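Local coordinates for heat shock protein STI1 (Saccharomyces cerevisiae, PDB 3UPV), which serves as an adaptor between the chaperones Hsp70 and Hsp90, here through its TPR2B domain, which holds a C-terminal peptide of Hsp70, at residues 88-102 with 113-125. Sequence-based numbering, arbitrary orientation.
Sequences YASALETLDAARTKD and EIDQLYYKASQQR
Leu92 sets its CD2 methyl squarely over the centre of the Tyr118 ring, 3.3 Å from the centroid, a CH-pi contact. With chi1 at -165°, Tyr118 has its CG opposite the backbone N, and the ring swings across to helix 88-102. There it fits as a knob among Leu92, Leu95, Asp96 and Arg99. The same CD2 of Leu92 also reaches Ala121 CB at 3.7 Å. One turn further along, Leu95 CD1 lies against Leu117 CB (3.7 Å). Ile114 is a second knob, among Leu95, Ala98, Arg99 and Asp102; its CD1 packs on Ala98 CB at 3.8 Å. The two helices run antiparallel at 156°, with axes 8.9 Å apart. Helix 88-106 lies largely within TPR 9; helix 111-124 follows and packs on it, consistent with the extra C-terminal helix that commonly caps TPR arrays. Leu95, Ala98 and Leu117 also touch helix 72-84 and are buried. The outer side is looser and charged. Asp96, Arg99 and Asp115 form a salt-bridge network: Arg99 NH1 and NH2 both donate to Asp96 OD1, while its NE makes a long salt bridge to Asp115 OD1 (4.0 Å). At the C-terminal end of 113-125, Arg125 lays one guanidinium face on Ala89 CB. Gln124 places CB over one face of the Tyr88 ring; its NE2 comes to 2.5 Å from Tyr88 OH, too short for a normal bond, so this detail is doubtful. An alanine at Tyr88 would remove the ring under Gln124 CB, probably leaving this helix end less packed and the Gln124 side chain freer to turn.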
ATOM      1  N   TYR A  88      14.722   8.297  -0.016  1.00 11.96           N
ATOM      2  CA  TYR A  88      15.431   7.141  -0.564  1.00 11.06           C
ATOM      3  C   TYR A  88      16.039   6.154   0.416  1.00 11.36           C
ATOM      4  O   TYR A  88      15.894   4.921   0.237  1.00 10.88           O
ATOM      5  CB  TYR A  88      16.464   7.610  -1.582  1.00 13.38           C
ATOM      6  CG  TYR A  88      15.889   8.506  -2.669  1.00 12.01           C
ATOM      7  CD1 TYR A  88      14.907   8.049  -3.562  1.00 11.60           C
ATOM      8  CD2 TYR A  88      16.304   9.858  -2.769  1.00  9.01           C
ATOM      9  CE1 TYR A  88      14.380   8.908  -4.567  1.00 14.91           C
ATOM     10  CE2 TYR A  88      15.804  10.704  -3.791  1.00 12.73           C
ATOM     11  CZ  TYR A  88      14.856  10.201  -4.686  1.00 14.23           C
ATOM     12  OH  TYR A  88      14.364  11.017  -5.646  1.00 20.39           O
ATOM     13  N   ALA A  89      16.759   6.662   1.404  1.00 10.05           N
ATOM     14  CA  ALA A  89      17.403   5.771   2.391  1.00 11.22           C
ATOM     15  C   ALA A  89      16.329   4.954   3.082  1.00 10.76           C
ATOM     16  O   ALA A  89      16.496   3.763   3.335  1.00 11.50           O
ATOM     17  CB  ALA A  89      18.201   6.557   3.389  1.00 11.55           C
ATOM     18  N   SER A  90      15.231   5.608   3.427  1.00 10.59           N
ATOM     19  CA  SER A  90      14.173   4.902   4.134  1.00 10.49           C
ATOM     20  C   SER A  90      13.541   3.890   3.240  1.00  9.76           C
ATOM     21  O   SER A  90      13.186   2.802   3.700  1.00  9.18           O
ATOM     22  CB  SER A  90      13.126   5.853   4.720  1.00 10.84           C
ATOM     23  OG  SER A  90      13.758   6.658   5.727  1.00 13.98           O
ATOM     24  N   ALA A  91      13.384   4.249   1.966  1.00  8.94           N
ATOM     25  CA  ALA A  91      12.794   3.313   1.012  1.00  6.62           C
ATOM     26  C   ALA A  91      13.595   2.061   0.856  1.00  8.23           C
ATOM     27  O   ALA A  91      13.049   0.961   0.786  1.00  8.68           O
ATOM     28  CB  ALA A  91      12.525   3.957  -0.363  1.00  7.10           C
ATOM     29  N   LEU A  92      14.906   2.213   0.819  1.00  7.88           N
ATOM     30  CA  LEU A  92      15.763   1.035   0.639  1.00  8.53           C
ATOM     31  C   LEU A  92      15.572   0.085   1.851  1.00  8.58           C
ATOM     32  O   LEU A  92      15.502  -1.154   1.696  1.00  8.83           O
ATOM     33  CB  LEU A  92      17.215   1.566   0.538  1.00  8.62           C
ATOM     34  CG  LEU A  92      17.566   2.206  -0.837  1.00  9.89           C
ATOM     35  CD1 LEU A  92      18.876   2.991  -0.746  1.00 12.99           C
ATOM     36  CD2 LEU A  92      17.592   1.224  -2.041  1.00 10.73           C
ATOM     37  N   GLU A  93      15.445   0.650   3.048  1.00  9.53           N
ATOM     38  CA  GLU A  93      15.204  -0.145   4.275  1.00 10.16           C
ATOM     39  C   GLU A  93      13.832  -0.838   4.214  1.00 10.31           C
ATOM     40  O   GLU A  93      13.698  -2.035   4.519  1.00 10.31           O
ATOM     41  CB  GLU A  93      15.316   0.747   5.551  1.00 11.15           C
ATOM     42  CG  GLU A  93      16.771   0.904   6.079  1.00 15.85           C
ATOM     43  CD  GLU A  93      16.928   1.990   7.169  1.00 21.94           C
ATOM     44  OE1 GLU A  93      18.060   2.232   7.608  1.00 27.72           O
ATOM     45  OE2 GLU A  93      15.944   2.635   7.577  1.00 26.68           O
ATOM     46  N   THR A  94      12.837  -0.105   3.717  1.00  8.64           N
ATOM     47  CA  THR A  94      11.531  -0.654   3.625  1.00  8.44           C
ATOM     48  C   THR A  94      11.545  -1.798   2.585  1.00  9.11           C
ATOM     49  O   THR A  94      10.862  -2.823   2.769  1.00  9.91           O
ATOM     50  CB  THR A  94      10.546   0.410   3.176  1.00  8.68           C
ATOM     51  OG1 THR A  94      10.570   1.492   4.114  1.00  9.44           O
ATOM     52  CG2 THR A  94       9.097  -0.165   3.090  1.00  7.44           C
ATOM     53  N   LEU A  95      12.286  -1.606   1.481  1.00  8.92           N
ATOM     54  CA  LEU A  95      12.361  -2.627   0.460  1.00  7.63           C
ATOM     55  C   LEU A  95      13.084  -3.879   0.936  1.00  8.13           C
ATOM     56  O   LEU A  95      12.748  -5.002   0.476  1.00  8.35           O
ATOM     57  CB  LEU A  95      12.992  -2.147  -0.818  1.00  8.14           C
ATOM     58  CG  LEU A  95      12.081  -1.140  -1.488  1.00  8.78           C
ATOM     59  CD1 LEU A  95      12.812  -0.155  -2.469  1.00  8.75           C
ATOM     60  CD2 LEU A  95      10.907  -1.885  -2.132  1.00  7.27           C
ATOM     61  N   ASP A  96      14.105  -3.694   1.778  1.00 10.17           N
ATOM     62  CA  ASP A  96      14.788  -4.860   2.428  1.00 11.19           C
ATOM     63  C   ASP A  96      13.808  -5.728   3.207  1.00 12.62           C
ATOM     64  O   ASP A  96      13.804  -6.975   3.100  1.00 12.83           O
ATOM     65  CB  ASP A  96      15.872  -4.359   3.370  1.00 13.66           C
ATOM     66  CG  ASP A  96      17.154  -4.070   2.663  1.00 17.79           C
ATOM     67  OD1 ASP A  96      17.316  -4.484   1.485  1.00 20.94           O
ATOM     68  OD2 ASP A  96      18.004  -3.415   3.311  1.00 21.02           O
ATOM     69  N   ALA A  97      12.905  -5.071   3.907  1.00 12.31           N
ATOM     70  CA  ALA A  97      11.904  -5.757   4.731  1.00 12.63           C
ATOM     71  C   ALA A  97      10.843  -6.408   3.877  1.00 12.68           C
ATOM     72  O   ALA A  97      10.446  -7.564   4.159  1.00 12.06           O
ATOM     73  CB  ALA A  97      11.271  -4.779   5.697  1.00 12.14           C
ATOM     74  N   ALA A  98      10.499  -5.735   2.760  1.00 10.95           N
ATOM     75  CA  ALA A  98       9.519  -6.212   1.828  1.00 11.32           C
ATOM     76  C   ALA A  98      10.098  -7.429   1.150  1.00 10.55           C
ATOM     77  O   ALA A  98       9.382  -8.394   0.936  1.00 11.56           O
ATOM     78  CB  ALA A  98       9.180  -5.136   0.763  1.00  9.28           C
ATOM     79  N   ARG A  99      11.400  -7.423   0.818  1.00 10.53           N
ATOM     80  CA  ARG A  99      11.951  -8.583   0.087  1.00  9.81           C
ATOM     81  C   ARG A  99      11.919  -9.843   0.942  1.00 10.14           C
ATOM     82  O   ARG A  99      11.626 -10.947   0.469  1.00  9.26           O
ATOM     83  CB  ARG A  99      13.395  -8.292  -0.352  1.00  9.42           C
ATOM     84  CG  ARG A  99      14.006  -9.395  -1.277  1.00 13.48           C
ATOM     85  CD  ARG A  99      15.501  -9.141  -1.546  1.00 15.52           C
ATOM     86  NE  ARG A  99      15.761  -7.702  -1.798  1.00 23.51           N
ATOM     87  CZ  ARG A  99      16.292  -6.867  -0.887  1.00 25.49           C
ATOM     88  NH1 ARG A  99      16.487  -5.584  -1.171  1.00 27.83           N
ATOM     89  NH2 ARG A  99      16.640  -7.329   0.319  1.00 26.13           N
ATOM     90  N   THR A 100      12.261  -9.663   2.204  1.00 10.93           N
ATOM     91  CA  THR A 100      12.270 -10.760   3.208  1.00 11.17           C
ATOM     92  C   THR A 100      10.887 -11.355   3.416  1.00 10.79           C
ATOM     93  O   THR A 100      10.718 -12.552   3.319  1.00 11.61           O
ATOM     94  CB  THR A 100      12.766 -10.174   4.517  1.00 11.89           C
ATOM     95  OG1 THR A 100      14.162  -9.860   4.381  1.00 12.83           O
ATOM     96  CG2 THR A 100      12.496 -11.139   5.751  1.00 11.32           C
ATOM     97  N   LYS A 101       9.908 -10.486   3.699  1.00 12.13           N
ATOM     98  CA  LYS A 101       8.495 -10.876   3.823  1.00 12.04           C
ATOM     99  C   LYS A 101       7.988 -11.514   2.543  1.00 12.53           C
ATOM    100  O   LYS A 101       7.277 -12.491   2.603  1.00 12.24           O
ATOM    101  CB  LYS A 101       7.611  -9.688   4.239  1.00 13.68           C
ATOM    102  CG  LYS A 101       7.722  -9.366   5.734  1.00 14.74           C
ATOM    103  CD  LYS A 101       7.114 -10.476   6.580  1.00 17.82           C
ATOM    104  CE  LYS A 101       7.623 -10.460   8.032  1.00 22.26           C
ATOM    105  NZ  LYS A 101       6.596  -9.966   8.973  1.00 23.78           N
ATOM    106  N   ASP A 102       8.390 -10.983   1.385  1.00 10.55           N
ATOM    107  CA  ASP A 102       7.912 -11.524   0.126  1.00 10.05           C
ATOM    108  C   ASP A 102       8.341 -12.984  -0.046  1.00 10.21           C
ATOM    109  O   ASP A 102       7.521 -13.837  -0.401  1.00  8.73           O
ATOM    110  CB  ASP A 102       8.356 -10.665  -1.054  1.00 11.18           C
ATOM    111  CG  ASP A 102       7.896 -11.210  -2.373  1.00 11.53           C
ATOM    112  OD1 ASP A 102       8.772 -11.652  -3.182  1.00 12.92           O
ATOM    113  OD2 ASP A 102       6.643 -11.184  -2.598  1.00 14.98           O
ATOM    114  N   GLU A 113       9.253  -6.772  -8.684  1.00 10.45           N
ATOM    115  CA  GLU A 113       8.827  -5.407  -8.430  1.00 11.35           C
ATOM    116  C   GLU A 113       9.710  -4.771  -7.351  1.00  9.72           C
ATOM    117  O   GLU A 113      10.183  -3.633  -7.485  1.00 11.37           O
ATOM    118  CB  GLU A 113       7.369  -5.370  -8.007  1.00 12.02           C
ATOM    119  CG  GLU A 113       6.974  -3.906  -7.591  1.00 11.70           C
ATOM    120  CD  GLU A 113       5.500  -3.670  -7.289  1.00 15.90           C
ATOM    121  OE1 GLU A 113       5.095  -2.444  -7.331  1.00 17.11           O
ATOM    122  OE2 GLU A 113       4.794  -4.653  -6.998  1.00 18.41           O
ATOM    123  N   ILE A 114      10.055  -5.551  -6.340  1.00  9.27           N
ATOM    124  CA  ILE A 114      10.809  -5.006  -5.236  1.00  8.66           C
ATOM    125  C   ILE A 114      12.204  -4.665  -5.711  1.00  9.27           C
ATOM    126  O   ILE A 114      12.735  -3.602  -5.335  1.00  9.43           O
ATOM    127  CB  ILE A 114      10.882  -6.006  -4.090  1.00  9.57           C
ATOM    128  CG1 ILE A 114       9.456  -6.165  -3.462  1.00  5.87           C
ATOM    129  CG2 ILE A 114      11.940  -5.555  -3.080  1.00 10.17           C
ATOM    130  CD1 ILE A 114       9.301  -7.290  -2.416  1.00  7.53           C
ATOM    131  N   ASP A 115      12.786  -5.521  -6.550  1.00  8.61           N
ATOM    132  CA  ASP A 115      14.157  -5.296  -7.064  1.00 11.32           C
ATOM    133  C   ASP A 115      14.216  -4.025  -7.958  1.00 10.75           C
ATOM    134  O   ASP A 115      15.167  -3.239  -7.911  1.00 11.40           O
ATOM    135  CB  ASP A 115      14.685  -6.507  -7.862  1.00 12.00           C
ATOM    136  CG  ASP A 115      15.115  -7.697  -6.960  1.00 15.52           C
ATOM    137  OD1 ASP A 115      15.295  -7.503  -5.718  1.00 18.92           O
ATOM    138  OD2 ASP A 115      15.258  -8.827  -7.497  1.00 19.43           O
ATOM    139  N   GLN A 116      13.185  -3.749  -8.708  1.00 10.26           N
ATOM    140  CA  GLN A 116      13.255  -2.553  -9.538  1.00 10.03           C
ATOM    141  C   GLN A 116      13.022  -1.260  -8.735  1.00 10.12           C
ATOM    142  O   GLN A 116      13.603  -0.215  -9.073  1.00  8.98           O
ATOM    143  CB  GLN A 116      12.384  -2.638 -10.792  1.00 11.73           C
ATOM    144  CG  GLN A 116      10.871  -2.722 -10.546  1.00 11.47           C
ATOM    145  CD  GLN A 116      10.195  -1.386 -10.551  1.00 16.32           C
ATOM    146  OE1 GLN A 116      10.654  -0.452 -11.166  1.00 13.07           O
ATOM    147  NE2 GLN A 116       9.061  -1.294  -9.864  1.00 18.85           N
ATOM    148  N   LEU A 117      12.208  -1.365  -7.679  1.00  8.52           N
ATOM    149  CA  LEU A 117      12.067  -0.240  -6.729  1.00  9.31           C
ATOM    150  C   LEU A 117      13.383   0.002  -6.046  1.00  8.43           C
ATOM    151  O   LEU A 117      13.791   1.160  -5.921  1.00 10.18           O
ATOM    152  CB  LEU A 117      10.952  -0.476  -5.687  1.00  7.25           C
ATOM    153  CG  LEU A 117       9.583  -0.508  -6.350  1.00  9.96           C
ATOM    154  CD1 LEU A 117       8.546  -0.957  -5.369  1.00  9.04           C
ATOM    155  CD2 LEU A 117       9.171   0.819  -7.116  1.00  8.37           C
ATOM    156  N   TYR A 118      14.070  -1.070  -5.662  1.00  7.41           N
ATOM    157  CA  TYR A 118      15.334  -0.940  -4.974  1.00  9.78           C
ATOM    158  C   TYR A 118      16.368  -0.234  -5.850  1.00 11.27           C
ATOM    159  O   TYR A 118      17.100   0.675  -5.352  1.00 12.22           O
ATOM    160  CB  TYR A 118      15.911  -2.298  -4.614  1.00  9.23           C
ATOM    161  CG  TYR A 118      17.024  -2.148  -3.579  1.00 11.03           C
ATOM    162  CD1 TYR A 118      16.740  -2.204  -2.222  1.00 12.12           C
ATOM    163  CD2 TYR A 118      18.365  -1.910  -3.990  1.00 12.59           C
ATOM    164  CE1 TYR A 118      17.751  -2.069  -1.282  1.00 14.34           C
ATOM    165  CE2 TYR A 118      19.356  -1.822  -3.095  1.00 13.45           C
ATOM    166  CZ  TYR A 118      19.043  -1.879  -1.724  1.00 13.50           C
ATOM    167  OH  TYR A 118      20.026  -1.722  -0.781  1.00 21.42           O
ATOM    168  N   TYR A 119      16.412  -0.652  -7.108  1.00 11.85           N
ATOM    169  CA  TYR A 119      17.364  -0.104  -8.075  1.00 13.95           C
ATOM    170  C   TYR A 119      17.080   1.396  -8.252  1.00 13.46           C
ATOM    171  O   TYR A 119      18.004   2.191  -8.323  1.00 12.89           O
ATOM    172  CB  TYR A 119      17.256  -0.786  -9.431  1.00 14.79           C
ATOM    173  CG  TYR A 119      18.324  -0.249 -10.340  1.00 15.94           C
ATOM    174  CD1 TYR A 119      19.691  -0.467 -10.031  1.00 17.51           C
ATOM    175  CD2 TYR A 119      18.005   0.541 -11.453  1.00 17.05           C
ATOM    176  CE1 TYR A 119      20.723   0.084 -10.848  1.00 18.72           C
ATOM    177  CE2 TYR A 119      19.012   1.092 -12.263  1.00 16.84           C
ATOM    178  CZ  TYR A 119      20.353   0.860 -11.955  1.00 20.64           C
ATOM    179  OH  TYR A 119      21.341   1.391 -12.740  1.00 22.64           O
ATOM    180  N   LYS A 120      15.807   1.752  -8.308  1.00 14.88           N
ATOM    181  CA  LYS A 120      15.351   3.099  -8.624  1.00 14.66           C
ATOM    182  C   LYS A 120      15.702   3.967  -7.387  1.00 15.44           C
ATOM    183  O   LYS A 120      16.363   5.024  -7.494  1.00 15.29           O
ATOM    184  CB  LYS A 120      13.841   3.060  -8.978  1.00 14.51           C
ATOM    185  CG  LYS A 120      13.111   4.424  -9.113  1.00 18.85           C
ATOM    186  CD  LYS A 120      11.634   4.303  -9.620  1.00 19.11           C
ATOM    187  CE  LYS A 120      10.570   3.666  -8.639  1.00 22.01           C
ATOM    188  NZ  LYS A 120       9.130   4.334  -8.506  1.00 21.18           N
ATOM    189  N   ALA A 121      15.394   3.464  -6.197  1.00 15.38           N
ATOM    190  CA  ALA A 121      15.758   4.198  -4.960  1.00 15.10           C
ATOM    191  C   ALA A 121      17.264   4.416  -4.809  1.00 15.79           C
ATOM    192  O   ALA A 121      17.731   5.529  -4.422  1.00 17.11           O
ATOM    193  CB  ALA A 121      15.172   3.525  -3.702  1.00 13.25           C
ATOM    194  N   SER A 122      18.028   3.357  -5.077  1.00 16.80           N
ATOM    195  CA  SER A 122      19.486   3.461  -4.971  1.00 18.27           C
ATOM    196  C   SER A 122      20.088   4.501  -5.927  1.00 19.06           C
ATOM    197  O   SER A 122      20.894   5.367  -5.522  1.00 19.45           O
ATOM    198  CB  SER A 122      20.125   2.100  -5.199  1.00 17.49           C
ATOM    199  OG  SER A 122      21.526   2.252  -5.095  1.00 18.16           O
ATOM    200  N   GLN A 123      19.683   4.451  -7.182  1.00 19.15           N
ATOM    201  CA  GLN A 123      20.182   5.414  -8.149  1.00 19.69           C
ATOM    202  C   GLN A 123      19.821   6.856  -7.804  1.00 20.16           C
ATOM    203  O   GLN A 123      20.712   7.736  -7.878  1.00 18.72           O
ATOM    204  CB  GLN A 123      19.769   4.985  -9.553  1.00 20.33           C
ATOM    205  CG  GLN A 123      20.243   3.508  -9.848  1.00 22.77           C
ATOM    206  CD  GLN A 123      21.751   3.379  -9.980  1.00 24.68           C
ATOM    207  OE1 GLN A 123      22.415   2.687  -9.194  1.00 27.71           O
ATOM    208  NE2 GLN A 123      22.308   4.064 -10.983  1.00 24.31           N
ATOM    209  N   GLN A 124      18.583   7.115  -7.344  1.00 19.29           N
ATOM    210  CA  GLN A 124      18.238   8.515  -7.055  1.00 19.55           C
ATOM    211  C   GLN A 124      18.938   9.007  -5.789  1.00 19.14           C
ATOM    212  O   GLN A 124      19.147  10.213  -5.621  1.00 17.44           O
ATOM    213  CB  GLN A 124      16.726   8.787  -7.054  1.00 20.49           C
ATOM    214  CG  GLN A 124      16.010   8.149  -8.227  1.00 24.22           C
ATOM    215  CD  GLN A 124      14.483   8.417  -8.307  1.00 29.81           C
ATOM    216  OE1 GLN A 124      13.812   7.873  -9.192  1.00 31.08           O
ATOM    217  NE2 GLN A 124      13.943   9.281  -7.422  1.00 30.14           N
ATOM    218  N   ARG A 125      19.323   8.079  -4.909  1.00 18.55           N
ATOM    219  CA  ARG A 125      19.880   8.483  -3.626  1.00 19.74           C
ATOM    220  C   ARG A 125      21.222   9.110  -3.893  1.00 19.04           C
ATOM    221  O   ARG A 125      21.470  10.121  -3.302  1.00 19.45           O
ATOM    222  CB  ARG A 125      20.052   7.311  -2.658  1.00 20.79           C
ATOM    223  CG  ARG A 125      20.445   7.668  -1.159  1.00 22.68           C
ATOM    224  CD  ARG A 125      20.853   6.381  -0.360  1.00 24.63           C
ATOM    225  NE  ARG A 125      21.210   6.699   1.033  1.00 27.00           N
ATOM    226  CZ  ARG A 125      21.456   5.808   2.001  1.00 28.32           C
ATOM    227  NH1 ARG A 125      21.761   6.232   3.232  1.00 31.59           N
ATOM    228  NH2 ARG A 125      21.409   4.506   1.764  1.00 26.90           N
TER